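PDB 5ZRU: alpha-1,3-glucanase from Bacillus circulans, which probably hydrolyses alpha-1,3-glucosidic linkages of alpha-1,3-glucan, this chain being the GH87 catalytic unit of a larger protein. Local coordinates for residues A[114-119]-A[131-136]; A[124-129]-A[288-293]; A[46-51]-A[403-408]. One frame throughout, in Å; residues are numbered along the deposited sequence.

The three contacts lie around the seam between the amino-terminal beta-sheet part of the catalytic unit and its parallel beta-helix. Contact 1 is internal to the first part; contacts 2 and 3 join that part to the beta-helix. The centres of contacts 1 and 2 are about 8 Å apart, and Gln117 NE2 bonds Asp126 OD1 at 3.1 Å between them. The centres of contacts 1 and 3 are about 12 Å apart, bridged by a salt link, Arg136 NE to Glu48 OE2 at 2.7 Å. Contacts 1 and 3 each hold a calcium ion, while Arg291 of contact 2 comes, side chain to side chain, within about 4 Å of Asp375, a residue of another calcium site.

Contact 1 (A[114-119]-A[131-136]). With CA (calcium ion), chain I; PE5 (3,6,9,12,15,18,21,24-octaoxahexacosan-1-ol), chain C.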
loop_
_atom_site.group_PDB
_atom_site.type_symbol
_atom_site.label_atom_id
_atom_site.label_comp_id
_atom_site.label_asym_id
_atom_site.label_seq_id
_atom_site.Cartn_x
_atom_site.Cartn_y
_atom_site.Cartn_z
ATOM N N TYR A 114 5.903 3.602 14.493
ATOM C CA TYR A 114 4.798 3.433 13.555
ATOM C C TYR A 114 4.491 1.970 13.289
ATOM O O TYR A 114 3.322 1.595 13.119
ATOM C CB TYR A 114 5.119 4.110 12.226
ATOM C CG TYR A 114 5.475 5.554 12.360
ATOM C CD1 TYR A 114 4.497 6.516 12.578
ATOM C CD2 TYR A 114 6.799 5.963 12.241
ATOM C CE1 TYR A 114 4.838 7.861 12.690
ATOM C CE2 TYR A 114 7.145 7.288 12.344
ATOM C CZ TYR A 114 6.166 8.233 12.578
ATOM O OH TYR A 114 6.557 9.556 12.673
ATOM N N SER A 115 5.531 1.147 13.192
ATOM C CA SER A 115 5.432 -0.220 12.711
ATOM C C SER A 115 5.140 -1.155 13.885
ATOM O O SER A 115 4.910 -0.710 15.015
ATOM C CB SER A 115 6.720 -0.590 11.964
ATOM O OG SER A 115 7.875 -0.278 12.750
ATOM N N TRP A 116 5.135 -2.461 13.605
ATOM C CA TRP A 116 4.897 -3.566 14.540
ATOM C C TRP A 116 3.445 -3.631 15.009
ATOM O O TRP A 116 2.980 -2.772 15.769
ATOM C CB TRP A 116 5.854 -3.501 15.740
ATOM C CG TRP A 116 7.283 -3.757 15.342
ATOM C CD1 TRP A 116 8.172 -2.837 14.863
ATOM C CD2 TRP A 116 7.986 -5.012 15.374
ATOM N NE1 TRP A 116 9.378 -3.438 14.593
ATOM C CE2 TRP A 116 9.289 -4.771 14.889
ATOM C CE3 TRP A 116 7.639 -6.314 15.763
ATOM C CZ2 TRP A 116 10.257 -5.776 14.801
ATOM C CZ3 TRP A 116 8.601 -7.316 15.666
ATOM C CH2 TRP A 116 9.892 -7.039 15.180
ATOM N N GLN A 117 2.737 -4.651 14.526
ATOM C CA GLN A 117 1.369 -4.997 14.900
ATOM C C GLN A 117 1.330 -6.489 15.186
ATOM O O GLN A 117 2.016 -7.267 14.523
ATOM C CB GLN A 117 0.370 -4.667 13.781
ATOM C CG GLN A 117 0.188 -3.180 13.522
ATOM C CD GLN A 117 -0.772 -2.563 14.518
ATOM O OE1 GLN A 117 -1.980 -2.599 14.311
ATOM N NE2 GLN A 117 -0.240 -2.000 15.606
ATOM N N TYR A 118 0.505 -6.896 16.160
ATOM C CA TYR A 118 0.611 -8.238 16.721
ATOM C C TYR A 118 -0.726 -8.971 16.640
ATOM O O TYR A 118 -1.777 -8.398 16.940
ATOM C CB TYR A 118 1.118 -8.165 18.176
ATOM C CG TYR A 118 2.488 -7.527 18.303
ATOM C CD1 TYR A 118 3.647 -8.301 18.218
ATOM C CD2 TYR A 118 2.627 -6.150 18.513
ATOM C CE1 TYR A 118 4.899 -7.726 18.335
ATOM C CE2 TYR A 118 3.879 -5.564 18.635
ATOM C CZ TYR A 118 5.011 -6.359 18.541
ATOM O OH TYR A 118 6.254 -5.785 18.658
ATOM N N PHE A 119 -0.684 -10.245 16.243
ATOM C CA PHE A 119 -1.902 -10.972 15.891
ATOM C C PHE A 119 -2.035 -12.269 16.676
ATOM O O PHE A 119 -1.228 -13.188 16.510
ATOM C CB PHE A 119 -1.936 -11.253 14.386
ATOM C CG PHE A 119 -2.120 -10.007 13.563
ATOM C CD1 PHE A 119 -3.394 -9.520 13.295
ATOM C CD2 PHE A 119 -1.017 -9.290 13.112
ATOM C CE1 PHE A 119 -3.571 -8.348 12.559
ATOM C CE2 PHE A 119 -1.181 -8.117 12.372
ATOM C CZ PHE A 119 -2.458 -7.643 12.101
ATOM N N GLY A 131 0.321 -11.036 20.474
ATOM C CA GLY A 131 0.353 -12.051 19.437
ATOM C C GLY A 131 1.648 -12.011 18.637
ATOM O O GLY A 131 2.647 -11.437 19.066
ATOM N N ARG A 132 1.608 -12.661 17.456
ATOM C CA ARG A 132 2.786 -12.737 16.592
ATOM C C ARG A 132 2.928 -11.467 15.747
ATOM O O ARG A 132 1.932 -10.843 15.374
ATOM C CB ARG A 132 2.711 -13.959 15.679
ATOM C CG ARG A 132 1.581 -13.939 14.649
ATOM C CD ARG A 132 1.589 -15.241 13.865
ATOM N NE ARG A 132 0.498 -15.346 12.904
ATOM C CZ ARG A 132 0.578 -14.937 11.641
ATOM N NH1 ARG A 132 1.701 -14.383 11.193
ATOM N NH2 ARG A 132 -0.456 -15.094 10.823
ATOM N N PRO A 133 4.160 -11.066 15.432
ATOM C CA PRO A 133 4.374 -9.762 14.789
ATOM C C PRO A 133 4.231 -9.793 13.274
ATOM O O PRO A 133 4.644 -10.746 12.603
ATOM C CB PRO A 133 5.818 -9.421 15.183
ATOM C CG PRO A 133 6.488 -10.767 15.232
ATOM C CD PRO A 133 5.432 -11.680 15.854
ATOM N N LEU A 134 3.629 -8.722 12.748
ATOM C CA LEU A 134 3.714 -8.313 11.350
ATOM C C LEU A 134 3.989 -6.812 11.334
ATOM O O LEU A 134 4.146 -6.187 12.390
ATOM C CB LEU A 134 2.436 -8.671 10.573
ATOM C CG LEU A 134 2.140 -10.170 10.420
ATOM C CD1 LEU A 134 0.770 -10.372 9.743
ATOM C CD2 LEU A 134 3.225 -10.857 9.618
ATOM N N PHE A 135 4.062 -6.221 10.132
ATOM C CA PHE A 135 4.477 -4.816 9.991
ATOM C C PHE A 135 5.865 -4.614 10.608
ATOM O O PHE A 135 6.116 -3.639 11.314
ATOM C CB PHE A 135 3.441 -3.873 10.634
ATOM C CG PHE A 135 3.524 -2.411 10.187
ATOM C CD1 PHE A 135 4.483 -1.971 9.282
ATOM C CD2 PHE A 135 2.620 -1.486 10.694
ATOM C CE1 PHE A 135 4.536 -0.617 8.894
ATOM C CE2 PHE A 135 2.658 -0.143 10.309
ATOM C CZ PHE A 135 3.625 0.294 9.411
ATOM N N ARG A 136 6.781 -5.554 10.355
ATOM C CA ARG A 136 8.108 -5.434 10.951
ATOM C C ARG A 136 9.011 -4.458 10.205
ATOM O O ARG A 136 10.025 -4.026 10.767
ATOM C CB ARG A 136 8.757 -6.820 11.048
ATOM C CG ARG A 136 8.130 -7.669 12.167
ATOM C CD ARG A 136 8.566 -9.135 12.105
ATOM N NE ARG A 136 7.817 -9.835 11.066
ATOM C CZ ARG A 136 7.594 -11.146 11.052
ATOM N NH1 ARG A 136 8.077 -11.923 12.020
ATOM N NH2 ARG A 136 6.872 -11.673 10.078
HETATM CA CA CA I . 3.611 -0.749 16.920
HETATM C C48 PE5 C . 5.816 13.413 15.493
HETATM C C50 PE5 C . 5.710 11.899 15.281
HETATM O O1 PE5 C . 6.620 11.231 16.115
HETATM C C1 PE5 C . 6.559 9.832 16.055
HETATM C C2 PE5 C . 7.714 9.203 16.840
HETATM O O2 PE5 C . 8.932 9.534 16.234
HETATM C C3 PE5 C . 10.083 9.148 16.930
HETATM C C4 PE5 C . 11.329 9.636 16.179
HETATM O O3 PE5 C . 11.320 9.141 14.866
HETATM C C5 PE5 C . 12.444 9.434 14.080
HETATM C C6 PE5 C . 12.017 9.961 12.702
HETATM O O4 PE5 C . 11.824 8.923 11.775
HETATM C C7 PE5 C . 10.724 9.065 10.912
HETATM C C8 PE5 C . 10.767 10.422 10.206
HETATM O O5 PE5 C . 9.521 10.693 9.647
HETATM C C9 PE5 C . 9.347 12.011 9.204
HETATM C C10 PE5 C . 9.412 12.026 7.683
HETATM O O6 PE5 C . 10.376 12.949 7.271
HETATM C C11 PE5 C . 10.866 12.745 5.978
HETATM C C12 PE5 C . 12.099 13.607 5.744
HETATM O O7 PE5 C . 11.789 14.478 4.701
HETATM C C13 PE5 C . 12.824 14.705 3.789
HETATM C C14 PE5 C . 12.598 16.069 3.140
HETATM O O8 PE5 C . 12.062 16.928 4.106
HETATM C C15 PE5 C . 11.725 18.216 3.662
HETATM C C16 PE5 C . 12.588 19.251 4.398
HETATM O O52 PE5 C . 11.831 19.946 5.350
HETATM O O HOH W 1 2.196 0.314 15.350
HETATM O O HOH W 2 10.488 -1.685 12.279
HETATM O O HOH W 3 -1.735 -15.283 14.780
HETATM O O HOH W 4 1.403 -0.723 18.040
HETATM O O HOH W 5 3.821 1.330 18.249
HETATM O O HOH W 6 3.811 -2.149 18.822
HETATM O O HOH W 7 6.030 -0.453 17.674
#
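Phe119 O takes two hydrogen bonds, one from the backbone N-H of Arg132 (N to O 3.0 Å) and one from water 3, which in turn accepts from NE of the same arginine; NH1 of that side chain is bonded to Gln42 OE1. This is the far end of an antiparallel ladder in which 117-119 runs against 132-134. Gln117 and Leu134 form a hydrogen-bonded pair whose Leu134 N to Gln117 O bond, 2.8 Å long, is almost straight at 175°. Beside it Tyr118 and Pro133 make a non-hydrogen-bonded pair, with Arg132 and Phe119 bonded again beyond. At Gly131 a beta-carbon would run into the backbone of Phe119.

Rings flank the ladder. Ser115 CA sits over the centre of the Phe135 ring, 3.6 Å from its centroid and 7° off the normal; CG of Phe135 is anti to its backbone N (chi1 -162°). Arg136 CG lies over one face of the Trp116 six-membered ring, nearer the rim, while Pro133 CB touches Trp116 CZ3 at 3.5 Å. The indole NE1 is held by Met83 O.

Beyond the strand the calcium ion takes Ser115 O at 2.3 Å and Trp116 O at 2.4 Å, with five waters completing seven ligands. The same two peptides donate across the contact, Trp116 N to Phe135 O at 2.8 Å and Gln117 N to Leu134 O. The metal would therefore probably polarise both amides, making their N-H groups better donors and so strengthening these two hydrogen bonds, which couples the ion to the start of the ladder.

Contact 2 (A[124-129]-A[288-293]); sequences PADTPA and LRSRYG
Asp126 and Ser290 meet through a direct charged hydrogen bond that ties the first part of the catalytic unit to a loop of the beta-helix. Ser290 OG donates to Asp126 OD2 at 2.7 Å, reaching it on the syn side, 28° out of the carboxylate plane. The hydroxyl is anti to its own backbone N (chi1 173°), and it also accepts from Tyr292 N at 2.9 Å, an ST turn that fixes its orientation. A second direct bond is weak: Arg289 NH2 gives a bent link to Asp126 O at 3.2 Å, the same guanidinium nitrogen being bonded to Gly89 O as well.

Water extends the polar contact. Water 8 donates to Asp126 OD1 and accepts from Arg291 N, each at 2.8 Å, while Gln117 NE2 of the neighbouring strand also reaches OD1. Water 4, a ligand of the calcium ion held by Ser115 and Trp116, lies 2.9 Å from Asp126 O.

Apolar contact is slight: Pro124 CG touches Arg291 CD at 4.0 Å, the two side chains crossing at about a right angle.

An alanine in place of Asp126 would probably cost Ser290 OG its acceptor, and water 8 and Gln117 NE2 the acceptor OD1. OD2 thus reaches the loop directly and OD1 through water 8, and with Arg289 nearby the aspartate is likely to stay ionised.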
loop_
_atom_site.group_PDB
_atom_site.type_symbol
_atom_site.label_atom_id
_atom_site.label_comp_id
_atom_site.label_asym_id
_atom_site.label_seq_id
_atom_site.Cartn_x
_atom_site.Cartn_y
_atom_site.Cartn_z
ATOM N N PRO A 124 -5.616 -6.744 15.020
ATOM C CA PRO A 124 -4.273 -6.469 15.540
ATOM C C PRO A 124 -4.305 -5.991 16.981
ATOM O O PRO A 124 -5.268 -5.368 17.434
ATOM C CB PRO A 124 -3.752 -5.367 14.608
ATOM C CG PRO A 124 -4.980 -4.675 14.137
ATOM C CD PRO A 124 -6.035 -5.754 14.009
ATOM N N ALA A 125 -3.230 -6.298 17.699
ATOM C CA ALA A 125 -2.947 -5.742 19.012
ATOM C C ALA A 125 -1.706 -4.864 18.918
ATOM O O ALA A 125 -0.891 -4.999 18.000
ATOM C CB ALA A 125 -2.743 -6.853 20.053
ATOM N N ASP A 126 -1.568 -3.947 19.871
ATOM C CA ASP A 126 -0.583 -2.880 19.756
ATOM C C ASP A 126 0.691 -3.127 20.555
ATOM O O ASP A 126 1.607 -2.302 20.492
ATOM C CB ASP A 126 -1.208 -1.547 20.184
ATOM C CG ASP A 126 -2.263 -1.058 19.198
ATOM O OD1 ASP A 126 -2.028 -1.166 17.972
ATOM O OD2 ASP A 126 -3.330 -0.584 19.643
ATOM N N THR A 127 0.778 -4.224 21.298
ATOM C CA THR A 127 1.952 -4.552 22.094
ATOM C C THR A 127 2.347 -6.002 21.860
ATOM O O THR A 127 1.509 -6.828 21.481
ATOM C CB THR A 127 1.714 -4.338 23.602
ATOM O OG1 THR A 127 1.000 -5.460 24.138
ATOM C CG2 THR A 127 0.938 -3.048 23.866
ATOM N N PRO A 128 3.624 -6.342 22.091
ATOM C CA PRO A 128 4.086 -7.713 21.807
ATOM C C PRO A 128 3.358 -8.784 22.599
ATOM O O PRO A 128 3.332 -9.944 22.166
ATOM C CB PRO A 128 5.578 -7.668 22.179
ATOM C CG PRO A 128 5.951 -6.259 22.112
ATOM C CD PRO A 128 4.740 -5.462 22.479
ATOM N N ALA A 129 2.763 -8.442 23.739
ATOM C CA ALA A 129 1.980 -9.428 24.473
ATOM C C ALA A 129 0.737 -9.871 23.715
ATOM O O ALA A 129 0.115 -10.867 24.107
ATOM C CB ALA A 129 1.588 -8.867 25.841
ATOM N N LEU A 288 0.515 8.250 14.401
ATOM C CA LEU A 288 -0.439 7.184 14.678
ATOM C C LEU A 288 0.264 5.836 14.783
ATOM O O LEU A 288 1.020 5.458 13.880
ATOM C CB LEU A 288 -1.505 7.130 13.577
ATOM C CG LEU A 288 -2.602 6.088 13.785
ATOM C CD1 LEU A 288 -3.464 6.476 14.989
ATOM C CD2 LEU A 288 -3.445 5.935 12.525
ATOM N N ARG A 289 0.006 5.102 15.880
ATOM C CA ARG A 289 0.571 3.764 16.035
ATOM C C ARG A 289 -0.473 2.681 16.254
ATOM O O ARG A 289 -0.094 1.521 16.465
ATOM C CB ARG A 289 1.576 3.720 17.197
ATOM C CG ARG A 289 1.000 4.162 18.543
ATOM C CD ARG A 289 1.978 3.861 19.697
ATOM N NE ARG A 289 1.955 2.466 20.141
ATOM C CZ ARG A 289 1.072 1.972 21.002
ATOM N NH1 ARG A 289 0.123 2.758 21.502
ATOM N NH2 ARG A 289 1.126 0.690 21.354
ATOM N N SER A 290 -1.763 3.012 16.205
ATOM C CA SER A 290 -2.821 2.042 16.456
ATOM C C SER A 290 -3.982 2.246 15.490
ATOM O O SER A 290 -4.309 3.376 15.115
ATOM C CB SER A 290 -3.334 2.145 17.905
ATOM O OG SER A 290 -4.477 1.322 18.108
ATOM N N ARG A 291 -4.618 1.137 15.109
ATOM C CA ARG A 291 -5.877 1.176 14.372
ATOM C C ARG A 291 -7.075 1.512 15.247
ATOM O O ARG A 291 -8.161 1.757 14.703
ATOM C CB ARG A 291 -6.149 -0.172 13.692
ATOM C CG ARG A 291 -5.320 -0.447 12.465
ATOM C CD ARG A 291 -5.856 -1.663 11.703
ATOM N NE ARG A 291 -7.155 -1.403 11.083
ATOM C CZ ARG A 291 -7.766 -2.259 10.270
ATOM N NH1 ARG A 291 -7.189 -3.420 9.982
ATOM N NH2 ARG A 291 -8.939 -1.955 9.732
ATOM N N TYR A 292 -6.913 1.503 16.570
ATOM C CA TYR A 292 -8.016 1.754 17.501
ATOM C C TYR A 292 -9.246 0.907 17.166
ATOM O O TYR A 292 -10.380 1.393 17.178
ATOM C CB TYR A 292 -8.387 3.240 17.518
ATOM C CG TYR A 292 -7.369 4.162 18.160
ATOM C CD1 TYR A 292 -7.313 4.313 19.543
ATOM C CD2 TYR A 292 -6.502 4.924 17.381
ATOM C CE1 TYR A 292 -6.416 5.181 20.130
ATOM C CE2 TYR A 292 -5.596 5.789 17.963
ATOM C CZ TYR A 292 -5.558 5.914 19.338
ATOM O OH TYR A 292 -4.664 6.780 19.933
ATOM N N GLY A 293 -9.021 -0.364 16.830
ATOM C CA GLY A 293 -10.103 -1.272 16.483
ATOM C C GLY A 293 -11.102 -0.763 15.456
ATOM O O GLY A 293 -12.314 -0.826 15.685
HETATM O O HOH W 4 1.403 -0.723 18.040
HETATM O O HOH W 8 -3.905 -1.467 15.956
#

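Contact 3 (A[46-51]-A[403-408]). With CA (calcium ion), chain M.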
loop_
_atom_site.group_PDB
_atom_site.type_symbol
_atom_site.label_atom_id
_atom_site.label_comp_id
_atom_site.label_asym_id
_atom_site.label_seq_id
_atom_site.Cartn_x
_atom_site.Cartn_y
_atom_site.Cartn_z
ATOM N N ALA A 46 12.526 -11.888 8.183
ATOM C CA ALA A 46 12.832 -11.843 6.761
ATOM C C ALA A 46 11.638 -12.202 5.876
ATOM O O ALA A 46 11.673 -11.904 4.678
ATOM C CB ALA A 46 14.010 -12.770 6.452
ATOM N N SER A 47 10.580 -12.820 6.425
ATOM C CA SER A 47 9.389 -13.092 5.616
ATOM C C SER A 47 8.751 -11.816 5.083
ATOM O O SER A 47 8.021 -11.867 4.079
ATOM C CB SER A 47 8.340 -13.874 6.417
ATOM O OG SER A 47 7.834 -13.104 7.502
ATOM N N GLU A 48 9.000 -10.675 5.726
ATOM C CA GLU A 48 8.458 -9.405 5.267
ATOM C C GLU A 48 9.470 -8.546 4.514
ATOM O O GLU A 48 9.138 -7.416 4.138
ATOM C CB GLU A 48 7.899 -8.609 6.454
ATOM C CG GLU A 48 6.654 -9.221 7.086
ATOM C CD GLU A 48 6.035 -8.280 8.089
ATOM O OE1 GLU A 48 5.247 -7.391 7.685
ATOM O OE2 GLU A 48 6.365 -8.400 9.279
ATOM N N ALA A 49 10.685 -9.035 4.286
ATOM C CA ALA A 49 11.627 -8.318 3.434
ATOM C C ALA A 49 11.342 -8.602 1.963
ATOM O O ALA A 49 10.844 -9.675 1.604
ATOM C CB ALA A 49 13.066 -8.721 3.762
ATOM N N SER A 50 11.663 -7.635 1.095
ATOM C CA SER A 50 11.518 -7.903 -0.332
ATOM C C SER A 50 12.382 -9.104 -0.704
ATOM O O SER A 50 13.521 -9.245 -0.238
ATOM C CB SER A 50 11.894 -6.678 -1.178
ATOM O OG SER A 50 13.283 -6.395 -1.067
ATOM N N GLY A 51 11.811 -10.009 -1.494
ATOM C CA GLY A 51 12.514 -11.225 -1.853
ATOM C C GLY A 51 12.827 -12.125 -0.673
ATOM O O GLY A 51 13.639 -13.047 -0.804
ATOM N N ASN A 403 4.762 -5.878 -0.735
ATOM C CA ASN A 403 4.969 -6.092 0.702
ATOM C C ASN A 403 3.697 -5.930 1.529
ATOM O O ASN A 403 3.767 -5.613 2.716
ATOM C CB ASN A 403 6.062 -5.177 1.258
ATOM C CG ASN A 403 7.391 -5.359 0.553
ATOM O OD1 ASN A 403 7.861 -4.451 -0.129
ATOM N ND2 ASN A 403 8.000 -6.532 0.709
ATOM N N ASN A 404 2.528 -6.149 0.918
ATOM C CA ASN A 404 1.286 -6.211 1.686
ATOM C C ASN A 404 1.450 -7.244 2.798
ATOM O O ASN A 404 1.983 -8.329 2.564
ATOM C CB ASN A 404 0.130 -6.615 0.778
ATOM C CG ASN A 404 -1.059 -5.718 0.921
ATOM O OD1 ASN A 404 -1.069 -4.626 0.367
ATOM N ND2 ASN A 404 -2.064 -6.155 1.662
ATOM N N TRP A 405 1.047 -6.907 4.031
ATOM C CA TRP A 405 1.175 -7.865 5.131
ATOM C C TRP A 405 -0.168 -8.302 5.704
ATOM O O TRP A 405 -0.206 -8.953 6.752
ATOM C CB TRP A 405 2.079 -7.329 6.244
ATOM C CG TRP A 405 1.918 -5.888 6.661
ATOM C CD1 TRP A 405 2.525 -4.797 6.100
ATOM C CD2 TRP A 405 1.134 -5.394 7.755
ATOM N NE1 TRP A 405 2.160 -3.657 6.774
ATOM C CE2 TRP A 405 1.303 -3.995 7.793
ATOM C CE3 TRP A 405 0.302 -5.999 8.700
ATOM C CZ2 TRP A 405 0.657 -3.188 8.729
ATOM C CZ3 TRP A 405 -0.336 -5.194 9.646
ATOM C CH2 TRP A 405 -0.151 -3.805 9.654
ATOM N N ARG A 406 -1.266 -7.965 5.044
ATOM C CA ARG A 406 -2.562 -8.521 5.400
ATOM C C ARG A 406 -3.463 -8.448 4.179
ATOM O O ARG A 406 -3.402 -7.478 3.419
ATOM C CB ARG A 406 -3.199 -7.764 6.572
ATOM C CG ARG A 406 -4.595 -8.269 6.917
ATOM C CD ARG A 406 -5.184 -7.540 8.107
ATOM N NE ARG A 406 -6.484 -8.101 8.443
ATOM C CZ ARG A 406 -7.198 -7.741 9.500
ATOM N NH1 ARG A 406 -6.734 -6.813 10.322
ATOM N NH2 ARG A 406 -8.380 -8.310 9.729
ATOM N N ALA A 407 -4.289 -9.473 3.998
ATOM C CA ALA A 407 -5.319 -9.487 2.940
ATOM C C ALA A 407 -4.613 -9.455 1.579
ATOM O O ALA A 407 -3.640 -10.196 1.374
ATOM C CB ALA A 407 -6.337 -8.371 3.173
ATOM N N ALA A 408 -5.069 -8.642 0.621
ATOM C CA ALA A 408 -4.604 -8.771 -0.755
ATOM C C ALA A 408 -4.077 -7.449 -1.298
ATOM O O ALA A 408 -4.428 -6.369 -0.826
ATOM C CB ALA A 408 -5.722 -9.285 -1.668
HETATM CA CA CA M . 15.358 -7.785 0.081
HETATM O O HOH W 9 5.465 -6.912 4.658
HETATM O O HOH W 10 6.593 -8.457 2.398
HETATM O O HOH W 11 16.052 -8.983 -1.964
#
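Glu48 and Trp405 meet where a short 3-10 turn of the first part of the catalytic unit lies against a loop of the parallel beta-helix, the fold of the pectate-lyase-like family. The glutamate can be followed outward. Its CB lies 3.5 Å from water 9, and CG, placed beside the backbone N (chi1 -68°), is near the same water. CD continues the extended chain, anti to CA (chi2 -171°). The carboxylate lies between Phe135 and Arg136 of the strand 132-144 and the tryptophan. OE1 touches Trp405 CB at 3.5 Å and comes to the indole obliquely, the carboxylate and ring planes being 64° apart; Phe135 N gives it a weak bond. OE2 forms the salt bridge to Arg136, which probably keeps the buried acid charged. The indole itself is stacked with the Phe135 ring and packs against Leu134, so this tryptophan of the beta-helix touches both the acid and the strand 132-144.

Polar links between the two segments run through water. Water 9 lies 3.1 Å from Glu48 OE1 and 2.9 Å from Asn403 O. Asn403 ND2 donates to water 10 at 2.9 Å, and that water is 3.3 Å from Glu48 O, a weak link at an oxygen that also accepts from Arg80. Farther along, next to Asn403 ND2, comes Ser50, a ligand of another calcium ion completed by Asp22, Thr23, Arg53, Asp169 and a water. Ser50 holds this ion twice, by its carbonyl O at 2.4 Å and its OG at 2.8 Å.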